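Long-range contacts in glycoside Hydrolase (Bacteroides uniformis, PDB 5TA0), which probably hydrolyses agarose, a red algal galactan, and is held here as a glutamate-to-glutamine variant in complex with neoagarooctaose: residues Arg101-Ala105 and Trp156-Gln160; Phe277-Tyr283 and Lys319-Gln325; Pro576-Asn581 and Asn619-Phe625. All blocks are in the same frame, centred on the assembly; numbering follows the deposited sequence. Where two conformers were deposited one is given.

Interaction 1: Arg101-Ala105 and Trp156-Gln160; sequences RPGFA and WALSQ. With EDO (1,2-ethanediol), chain N.
Gly103 and Ser159 meet backbone to backbone, their CA atoms 4.1 Å apart, and this is where the two loops are tightest. Ser159 N gives its hydrogen to a lone pair of Gly103 O, lying in the carbonyl plane at 2.8 Å, while Leu158 CA brings a weaker C-H contact to the same oxygen. On the other flank Gly103 CA approaches Ala157 O at 3.4 Å. A side chain at Gly103 would run into Ser159 CA, and its backbone angles by themselves call for glycine. It occupies the third position of a type II beta turn, Arg101 to Phe104, presented by the loop ahead of helix 107-123 to the one ahead of helix 170-183, both on the beta/alpha barrel. Beside the turn stands the Trp156 indole, whose CH2 corner lies 3.5 Å from Ala105 N and which carries Phe104 O over one face. With CG between its backbone N and carbonyl carbon (chi1 63°), the indole reaches the turn, and NE1 is bonded to Val95 O. Ser159 OG turns to Glu166. The other side is looser: Pro102 is exposed and hardly touches the second loop. A 1,2-ethanediol, probably from the crystallisation liquor, lies there, its O2 bonded to Ala157 O at 2.9 Å.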
loop_
_atom_site.group_PDB
_atom_site.type_symbol
_atom_site.label_atom_id
_atom_site.label_comp_id
_atom_site.label_asym_id
_atom_site.label_seq_id
_atom_site.Cartn_x
_atom_site.Cartn_y
_atom_site.Cartn_z
ATOM N N ARG A 101 29.523 26.024 10.913
ATOM C CA ARG A 101 28.345 26.208 10.042
ATOM C C ARG A 101 27.080 26.135 10.869
ATOM O O ARG A 101 26.494 25.068 11.030
ATOM C CB ARG A 101 28.304 25.131 8.945
ATOM C CG ARG A 101 29.456 25.201 7.948
ATOM C CD ARG A 101 29.343 24.157 6.852
ATOM N NE ARG A 101 29.287 22.836 7.453
ATOM C CZ ARG A 101 28.786 21.742 6.885
ATOM N NH1 ARG A 101 28.743 20.626 7.588
ATOM N NH2 ARG A 101 28.353 21.748 5.629
ATOM N N PRO A 102 26.617 27.276 11.383
ATOM C CA PRO A 102 25.366 27.292 12.135
ATOM C C PRO A 102 24.238 26.649 11.329
ATOM O O PRO A 102 24.116 26.871 10.134
ATOM C CB PRO A 102 25.100 28.778 12.334
ATOM C CG PRO A 102 26.450 29.423 12.300
ATOM C CD PRO A 102 27.285 28.595 11.371
ATOM N N GLY A 103 23.462 25.836 12.009
ATOM C CA GLY A 103 22.368 25.114 11.392
ATOM C C GLY A 103 22.689 23.823 10.687
ATOM O O GLY A 103 21.799 23.222 10.074
ATOM N N PHE A 104 23.939 23.365 10.776
ATOM C CA PHE A 104 24.327 22.057 10.251
ATOM C C PHE A 104 24.726 21.167 11.414
ATOM O O PHE A 104 25.358 21.621 12.383
ATOM C CB PHE A 104 25.513 22.171 9.303
ATOM C CG PHE A 104 25.165 22.749 7.952
ATOM C CD1 PHE A 104 25.143 21.935 6.830
ATOM C CD2 PHE A 104 24.852 24.089 7.789
ATOM C CE1 PHE A 104 24.820 22.438 5.570
ATOM C CE2 PHE A 104 24.511 24.588 6.534
ATOM C CZ PHE A 104 24.508 23.754 5.430
ATOM N N ALA A 105 24.403 19.893 11.297
ATOM C CA ALA A 105 24.937 18.861 12.221
ATOM C C ALA A 105 26.458 18.791 12.093
ATOM O O ALA A 105 27.013 18.815 10.984
ATOM C CB ALA A 105 24.325 17.495 11.920
ATOM N N TRP A 156 19.689 23.901 18.925
ATOM C CA TRP A 156 19.920 24.517 17.615
ATOM C C TRP A 156 18.911 23.948 16.624
ATOM O O TRP A 156 18.409 22.848 16.787
ATOM C CB TRP A 156 21.387 24.323 17.144
ATOM C CG TRP A 156 21.785 22.915 16.931
ATOM C CD1 TRP A 156 22.266 22.039 17.870
ATOM C CD2 TRP A 156 21.741 22.203 15.706
ATOM N NE1 TRP A 156 22.508 20.814 17.294
ATOM C CE2 TRP A 156 22.198 20.886 15.957
ATOM C CE3 TRP A 156 21.380 22.558 14.392
ATOM C CZ2 TRP A 156 22.281 19.927 14.946
ATOM C CZ3 TRP A 156 21.468 21.602 13.401
ATOM C CH2 TRP A 156 21.889 20.303 13.680
ATOM N N ALA A 157 18.679 24.708 15.572
ATOM C CA ALA A 157 17.713 24.353 14.521
ATOM C C ALA A 157 18.420 24.148 13.184
ATOM O O ALA A 157 19.351 24.893 12.858
ATOM C CB ALA A 157 16.683 25.452 14.368
ATOM N N LEU A 158 17.977 23.157 12.401
ATOM C CA LEU A 158 18.536 22.961 11.081
ATOM C C LEU A 158 18.376 24.234 10.235
ATOM O O LEU A 158 17.365 24.933 10.312
ATOM C CB LEU A 158 17.906 21.752 10.392
ATOM C CG LEU A 158 18.437 20.391 10.863
ATOM C CD1 LEU A 158 17.492 19.264 10.543
ATOM C CD2 LEU A 158 19.825 20.099 10.301
ATOM N N SER A 159 19.373 24.523 9.410
ATOM C CA SER A 159 19.401 25.722 8.609
ATOM C C SER A 159 18.137 25.934 7.802
ATOM O O SER A 159 17.682 25.003 7.141
ATOM C CB SER A 159 20.583 25.684 7.649
ATOM O OG SER A 159 20.634 26.921 6.963
ATOM N N GLN A 160 17.588 27.146 7.847
ATOM C CA GLN A 160 16.375 27.501 7.086
ATOM C C GLN A 160 16.680 28.275 5.807
ATOM O O GLN A 160 15.765 28.686 5.102
ATOM C CB GLN A 160 15.428 28.320 7.947
ATOM C CG GLN A 160 15.017 27.605 9.214
ATOM C CD GLN A 160 14.104 28.443 10.065
ATOM O OE1 GLN A 160 14.525 28.971 11.093
ATOM N NE2 GLN A 160 12.860 28.581 9.637
HETATM C C1 EDO N . 20.905 28.525 11.810
HETATM O O1 EDO N . 21.669 29.336 12.665
HETATM C C2 EDO N . 19.550 28.360 12.452
HETATM O O2 EDO N . 18.780 27.505 11.630
#

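Interaction 2: Phe277-Tyr283 and Lys319-Gln325; sequences FFTIHLY and KPLMISQ. With GAL (beta-D-galactopyranose), chain C.
Lys319 lays CB and CG across one face of the Phe278 ring, CG standing 3.8 Å from the ring centroid and almost on its normal. The chain bends at chi2 and chi3, carrying NZ to the carbonyls of Met275 and Gly272. Pro320 O accepts Phe278 N at 2.9 Å, the first bond of a parallel pairing between neighbouring strands of the beta/alpha barrel. Leu321 turns CD1 to Phe278 CB and Ile280 CG1. Met322 follows with two main-chain bonds, to Phe278 O and from Ile280 N, and sets SD obliquely beside the Phe277 ring, a Met-aromatic contact. Ile323 packs CG2 on Leu282 CD1. Ser324 OG takes a bent bond of 2.8 Å (136° at the hydrogen) from His281 NE2, in the imidazole plane, and is also bonded to Glu199. Gln325, probably the variant's substituted glutamine, lies in the glycan pocket beside the bound galactose and places CB 3.6 Å above the His281 centroid. In place of His281, an alanine would probably deprive Ser324 OG and Glu203 of one hydrogen bond each and open a gap beside Gln325. With NE2 on Ser324, ND1 on Glu203 and a face against Gln325, the imidazole is unlikely to turn easily, consistent with a second-shell residue positioning Gln325.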
loop_
_atom_site.group_PDB
_atom_site.type_symbol
_atom_site.label_atom_id
_atom_site.label_comp_id
_atom_site.label_asym_id
_atom_site.label_seq_id
_atom_site.Cartn_x
_atom_site.Cartn_y
_atom_site.Cartn_z
ATOM N N PHE A 277 11.062 6.854 -6.477
ATOM C CA PHE A 277 9.771 6.226 -6.222
ATOM C C PHE A 277 8.860 7.261 -5.579
ATOM O O PHE A 277 9.336 8.274 -5.030
ATOM C CB PHE A 277 9.922 4.959 -5.337
ATOM C CG PHE A 277 10.450 5.208 -3.957
ATOM C CD1 PHE A 277 11.829 5.290 -3.724
ATOM C CD2 PHE A 277 9.590 5.360 -2.878
ATOM C CE1 PHE A 277 12.328 5.523 -2.450
ATOM C CE2 PHE A 277 10.092 5.590 -1.616
ATOM C CZ PHE A 277 11.450 5.682 -1.400
ATOM N N PHE A 278 7.557 7.019 -5.716
ATOM C CA PHE A 278 6.519 7.794 -5.032
ATOM C C PHE A 278 6.057 6.999 -3.835
ATOM O O PHE A 278 6.096 5.762 -3.867
ATOM C CB PHE A 278 5.374 8.103 -5.981
ATOM C CG PHE A 278 5.705 9.130 -7.038
ATOM C CD1 PHE A 278 6.760 10.046 -6.892
ATOM C CD2 PHE A 278 4.972 9.190 -8.219
ATOM C CE1 PHE A 278 7.012 11.007 -7.875
ATOM C CE2 PHE A 278 5.226 10.130 -9.176
ATOM C CZ PHE A 278 6.250 11.043 -9.025
ATOM N N THR A 279 5.621 7.688 -2.789
ATOM C CA THR A 279 5.186 7.019 -1.580
ATOM C C THR A 279 4.000 7.744 -0.945
ATOM O O THR A 279 3.991 9.005 -0.871
ATOM C CB THR A 279 6.359 6.802 -0.597
ATOM O OG1 THR A 279 5.838 6.204 0.600
ATOM C CG2 THR A 279 7.074 8.076 -0.266
ATOM N N ILE A 280 3.002 6.952 -0.540
ATOM C CA ILE A 280 1.782 7.429 0.090
ATOM C C ILE A 280 1.401 6.505 1.225
ATOM O O ILE A 280 1.886 5.375 1.319
ATOM C CB ILE A 280 0.616 7.551 -0.897
ATOM C CG1 ILE A 280 0.241 6.190 -1.515
ATOM C CG2 ILE A 280 0.930 8.570 -1.985
ATOM C CD1 ILE A 280 -0.933 6.238 -2.480
ATOM N N HIS A 281 0.516 6.983 2.092
ATOM C CA HIS A 281 -0.175 6.178 3.085
ATOM C C HIS A 281 -1.636 6.071 2.743
ATOM O O HIS A 281 -2.215 7.005 2.238
ATOM C CB HIS A 281 0.026 6.798 4.466
ATOM C CG HIS A 281 1.455 6.770 4.903
ATOM N ND1 HIS A 281 1.917 7.449 6.007
ATOM C CD2 HIS A 281 2.529 6.132 4.377
ATOM C CE1 HIS A 281 3.215 7.226 6.153
ATOM N NE2 HIS A 281 3.600 6.413 5.189
ATOM N N LEU A 282 -2.235 4.910 3.001
ATOM C CA LEU A 282 -3.654 4.664 2.644
ATOM C C LEU A 282 -4.392 4.052 3.822
ATOM O O LEU A 282 -4.187 2.875 4.154
ATOM C CB LEU A 282 -3.745 3.752 1.416
ATOM C CG LEU A 282 -3.295 4.388 0.110
ATOM C CD1 LEU A 282 -3.158 3.319 -0.952
ATOM C CD2 LEU A 282 -4.245 5.493 -0.335
ATOM N N TYR A 283 -5.284 4.836 4.416
ATOM C CA TYR A 283 -6.063 4.366 5.543
ATOM C C TYR A 283 -7.558 4.476 5.294
ATOM O O TYR A 283 -8.083 5.533 4.916
ATOM C CB TYR A 283 -5.702 5.155 6.770
ATOM C CG TYR A 283 -4.388 4.786 7.392
ATOM C CD1 TYR A 283 -4.238 3.610 8.085
ATOM C CD2 TYR A 283 -3.321 5.641 7.339
ATOM C CE1 TYR A 283 -3.049 3.292 8.702
ATOM C CE2 TYR A 283 -2.130 5.340 7.961
ATOM C CZ TYR A 283 -1.992 4.157 8.640
ATOM O OH TYR A 283 -0.800 3.877 9.291
ATOM N N LYS A 319 5.970 5.977 -12.154
ATOM C CA LYS A 319 6.998 5.854 -11.134
ATOM C C LYS A 319 6.643 4.707 -10.180
ATOM O O LYS A 319 5.481 4.566 -9.811
ATOM C CB LYS A 319 7.010 7.175 -10.367
ATOM C CG LYS A 319 8.185 7.368 -9.446
ATOM C CD LYS A 319 9.454 7.734 -10.195
ATOM C CE LYS A 319 9.392 9.101 -10.861
ATOM N NZ LYS A 319 10.713 9.481 -11.444
ATOM N N PRO A 320 7.624 3.889 -9.741
ATOM C CA PRO A 320 7.286 2.857 -8.752
ATOM C C PRO A 320 6.606 3.483 -7.529
ATOM O O PRO A 320 7.032 4.547 -7.079
ATOM C CB PRO A 320 8.633 2.245 -8.372
ATOM C CG PRO A 320 9.539 2.543 -9.529
ATOM C CD PRO A 320 9.063 3.867 -10.088
ATOM N N LEU A 321 5.577 2.817 -7.027
ATOM C CA LEU A 321 4.782 3.330 -5.911
ATOM C C LEU A 321 5.021 2.488 -4.657
ATOM O O LEU A 321 4.919 1.238 -4.703
ATOM C CB LEU A 321 3.296 3.323 -6.253
ATOM C CG LEU A 321 2.330 3.876 -5.193
ATOM C CD1 LEU A 321 2.546 5.367 -4.973
ATOM C CD2 LEU A 321 0.882 3.606 -5.581
ATOM N N MET A 322 5.314 3.160 -3.557
ATOM C CA MET A 322 5.413 2.569 -2.247
ATOM C C MET A 322 4.209 2.986 -1.418
ATOM O O MET A 322 3.789 4.143 -1.461
ATOM C CB MET A 322 6.679 3.079 -1.570
ATOM C CG MET A 322 6.781 2.759 -0.090
ATOM S SD MET A 322 8.313 3.339 0.674
ATOM C CE MET A 322 9.484 2.239 -0.117
ATOM N N ILE A 323 3.670 2.049 -0.655
ATOM C CA ILE A 323 2.638 2.347 0.350
ATOM C C ILE A 323 3.239 1.971 1.694
ATOM O O ILE A 323 3.168 0.828 2.136
ATOM C CB ILE A 323 1.283 1.670 0.048
ATOM C CG1 ILE A 323 0.827 1.945 -1.402
ATOM C CG2 ILE A 323 0.214 2.210 0.975
ATOM C CD1 ILE A 323 1.200 0.860 -2.363
ATOM N N SER A 324 3.894 2.938 2.365
ATOM C CA SER A 324 4.713 2.574 3.503
ATOM C C SER A 324 3.949 2.413 4.824
ATOM O O SER A 324 4.521 1.940 5.795
ATOM C CB SER A 324 5.865 3.538 3.696
ATOM O OG SER A 324 5.446 4.876 3.774
ATOM N N GLN A 325 2.686 2.825 4.825
ATOM C CA GLN A 325 1.721 2.538 5.912
ATOM C C GLN A 325 0.342 2.383 5.301
ATOM O O GLN A 325 -0.084 3.271 4.561
ATOM C CB GLN A 325 1.624 3.671 6.932
ATOM C CG GLN A 325 2.876 3.923 7.771
ATOM C CD GLN A 325 2.738 5.117 8.702
ATOM O OE1 GLN A 325 1.605 5.515 9.109
ATOM N NE2 GLN A 325 3.858 5.686 9.073
HETATM C C1 GAL C . -0.100 8.418 12.364
HETATM C C2 GAL C . 1.380 8.394 12.016
HETATM C C3 GAL C . 2.154 7.253 12.653
HETATM C C4 GAL C . 1.648 6.888 14.044
HETATM C C5 GAL C . 0.148 6.816 14.120
HETATM C C6 GAL C . -0.424 6.487 15.512
HETATM O O2 GAL C . 1.533 8.267 10.609
HETATM O O3 GAL C . 3.490 7.772 12.736
HETATM O O4 GAL C . 2.129 7.887 14.962
HETATM O O5 GAL C . -0.322 8.110 13.744
HETATM O O6 GAL C . -0.037 5.187 15.993
#

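Interaction 3: Pro576-Asn581 and Asn619-Phe625; sequences PELLVN and NTISLKF
Pro576 and Phe625 close one end of this antiparallel strand pair with a CH-pi contact: Pro576 CB sits over the middle of the ring, 3.6 Å from its centroid, while CG reaches Leu623 CD2. Between the ends, main-chain bonds join the hydrogen-bonded pairs Glu577 with Lys624 and Leu579 with Ser622, the straightest running from Ser622 N to Leu579 O at 2.8 Å (172°). Leu578 CD1 fits between Ile621 CG2 and Leu623 CD2, at 3.7 Å from each. The far end is closed by amides. Asn581 N bonds to Thr620 O; chi1 of -61° puts Asn581 CG beside the backbone N, and from there OD1 takes the N-H of Thr620 at 2.9 Å. ND2 meanwhile uses a lone pair of Asn619 OD1 at 3.0 Å; the bond lies in both amide planes, although these are turned 29° from each other. A second shell fixes these groups. Lys616 N also binds Asn619 OD1, Ile549 O receives Asn619 ND2, and Ile614 O a hydrogen of Asn581 ND2. On the face that carries Ser622, Leu579 and Glu577, a water joins Glu577 O to Ser622 OG, itself held by Glu544. The two strands form the middle of a four-stranded antiparallel sheet, flanked by 545-549 and 583-585, and Leu578, Val580, Ile621 and Leu623 share the face that packs on strands 558-568 and 631-642, a beta-sandwich arrangement.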
loop_
_atom_site.group_PDB
_atom_site.type_symbol
_atom_site.label_atom_id
_atom_site.label_comp_id
_atom_site.label_asym_id
_atom_site.label_seq_id
_atom_site.Cartn_x
_atom_site.Cartn_y
_atom_site.Cartn_z
ATOM N N PRO A 576 -22.778 7.571 -17.367
ATOM C CA PRO A 576 -22.729 8.297 -18.616
ATOM C C PRO A 576 -23.015 7.377 -19.799
ATOM O O PRO A 576 -22.899 6.150 -19.691
ATOM C CB PRO A 576 -21.280 8.777 -18.683
ATOM C CG PRO A 576 -20.517 7.790 -17.882
ATOM C CD PRO A 576 -21.433 7.393 -16.774
ATOM N N GLU A 577 -23.394 7.990 -20.914
ATOM C CA GLU A 577 -23.389 7.295 -22.192
ATOM C C GLU A 577 -21.941 7.121 -22.607
ATOM O O GLU A 577 -21.190 8.100 -22.634
ATOM C CB GLU A 577 -24.116 8.117 -23.259
ATOM C CG GLU A 577 -25.610 8.260 -23.024
ATOM C CD GLU A 577 -26.328 9.098 -24.084
ATOM O OE1 GLU A 577 -25.692 9.569 -25.061
ATOM O OE2 GLU A 577 -27.556 9.294 -23.932
ATOM N N LEU A 578 -21.572 5.889 -22.947
ATOM C CA LEU A 578 -20.197 5.549 -23.304
ATOM C C LEU A 578 -20.155 5.021 -24.720
ATOM O O LEU A 578 -20.871 4.053 -25.037
ATOM C CB LEU A 578 -19.652 4.510 -22.325
ATOM C CG LEU A 578 -18.292 3.870 -22.641
ATOM C CD1 LEU A 578 -17.180 4.888 -22.708
ATOM C CD2 LEU A 578 -17.965 2.799 -21.606
ATOM N N LEU A 579 -19.335 5.658 -25.565
ATOM C CA LEU A 579 -19.038 5.159 -26.893
ATOM C C LEU A 579 -17.554 4.869 -26.992
ATOM O O LEU A 579 -16.735 5.715 -26.645
ATOM C CB LEU A 579 -19.405 6.205 -27.953
ATOM C CG LEU A 579 -20.865 6.671 -28.004
ATOM C CD1 LEU A 579 -21.028 7.803 -29.002
ATOM C CD2 LEU A 579 -21.767 5.502 -28.352
ATOM N N VAL A 580 -17.215 3.686 -27.502
ATOM C CA VAL A 580 -15.831 3.294 -27.713
ATOM C C VAL A 580 -15.706 3.063 -29.204
ATOM O O VAL A 580 -16.384 2.183 -29.762
ATOM C CB VAL A 580 -15.451 2.037 -26.913
ATOM C CG1 VAL A 580 -14.002 1.657 -27.191
ATOM C CG2 VAL A 580 -15.658 2.264 -25.424
ATOM N N ASN A 581 -14.861 3.846 -29.857
ATOM C CA ASN A 581 -14.747 3.811 -31.314
ATOM C C ASN A 581 -16.113 3.897 -32.017
ATOM O O ASN A 581 -16.378 3.171 -32.984
ATOM C CB ASN A 581 -13.959 2.577 -31.737
ATOM C CG ASN A 581 -12.564 2.595 -31.163
ATOM O OD1 ASN A 581 -11.974 3.669 -31.050
ATOM N ND2 ASN A 581 -12.045 1.439 -30.782
ATOM N N ASN A 619 -7.750 4.238 -29.983
ATOM C CA ASN A 619 -9.122 4.143 -29.503
ATOM C C ASN A 619 -9.645 5.473 -29.034
ATOM O O ASN A 619 -8.933 6.209 -28.333
ATOM C CB ASN A 619 -9.191 3.160 -28.338
ATOM C CG ASN A 619 -8.715 1.788 -28.732
ATOM O OD1 ASN A 619 -9.480 1.019 -29.311
ATOM N ND2 ASN A 619 -7.463 1.481 -28.465
ATOM N N THR A 620 -10.902 5.759 -29.357
ATOM C CA THR A 620 -11.563 6.992 -28.949
ATOM C C THR A 620 -12.685 6.604 -27.977
ATOM O O THR A 620 -13.572 5.827 -28.350
ATOM C CB THR A 620 -12.108 7.722 -30.200
ATOM O OG1 THR A 620 -11.026 7.990 -31.107
ATOM C CG2 THR A 620 -12.797 9.027 -29.818
ATOM N N ILE A 621 -12.643 7.134 -26.743
ATOM C CA ILE A 621 -13.578 6.808 -25.681
ATOM C C ILE A 621 -14.344 8.088 -25.360
ATOM O O ILE A 621 -13.732 9.073 -24.932
ATOM C CB ILE A 621 -12.827 6.265 -24.445
ATOM C CG1 ILE A 621 -12.195 4.901 -24.793
ATOM C CG2 ILE A 621 -13.772 6.174 -23.251
ATOM C CD1 ILE A 621 -11.109 4.410 -23.845
ATOM N N SER A 622 -15.661 8.077 -25.595
ATOM C CA SER A 622 -16.510 9.258 -25.447
ATOM C C SER A 622 -17.478 9.048 -24.292
ATOM O O SER A 622 -18.115 8.011 -24.203
ATOM C CB SER A 622 -17.262 9.482 -26.768
ATOM O OG SER A 622 -18.418 10.261 -26.616
ATOM N N LEU A 623 -17.591 10.054 -23.428
ATOM C CA LEU A 623 -18.515 10.041 -22.299
ATOM C C LEU A 623 -19.464 11.219 -22.374
ATOM O O LEU A 623 -19.048 12.324 -22.660
ATOM C CB LEU A 623 -17.760 10.124 -20.977
ATOM C CG LEU A 623 -16.830 8.963 -20.651
ATOM C CD1 LEU A 623 -15.992 9.329 -19.441
ATOM C CD2 LEU A 623 -17.619 7.707 -20.373
ATOM N N LYS A 624 -20.740 10.974 -22.106
ATOM C CA LYS A 624 -21.723 12.058 -22.053
ATOM C C LYS A 624 -22.630 11.859 -20.865
ATOM O O LYS A 624 -23.323 10.857 -20.778
ATOM C CB LYS A 624 -22.552 12.131 -23.339
ATOM C CG LYS A 624 -23.479 13.339 -23.372
ATOM C CD LYS A 624 -24.399 13.312 -24.584
ATOM C CE LYS A 624 -23.649 13.567 -25.856
ATOM N NZ LYS A 624 -24.617 13.821 -26.956
ATOM N N PHE A 625 -22.629 12.839 -19.964
ATOM C CA PHE A 625 -23.437 12.789 -18.757
ATOM C C PHE A 625 -24.701 13.626 -18.945
ATOM O O PHE A 625 -24.668 14.604 -19.695
ATOM C CB PHE A 625 -22.639 13.343 -17.575
ATOM C CG PHE A 625 -21.463 12.478 -17.166
ATOM C CD1 PHE A 625 -21.584 11.561 -16.125
ATOM C CD2 PHE A 625 -20.250 12.581 -17.831
ATOM C CE1 PHE A 625 -20.492 10.772 -15.739
ATOM C CE2 PHE A 625 -19.164 11.781 -17.457
ATOM C CZ PHE A 625 -19.299 10.881 -16.426
HETATM O O HOH W 1 -20.633 9.482 -25.259
#

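The three contacts follow one another along the chain without touching, and they sample different levels of one architecture. Interaction 2 lies in the barrel, its centre about 6 Å from the centre of the chain, and is the one that includes a residue of the glycan pocket. Interaction 1 joins loops that belong to the same barrel, yet its centre is about 30 Å from that of interaction 2, with nearest atoms about 19 Å apart. Interaction 3 is in the C-terminal beta domain, its centre about 32 Å from that of interaction 2 and about 56 Å from that of interaction 1. Neither outer contact includes a residue of the pocket, and both read as structural packing, one loop against loop, the other strand against strand.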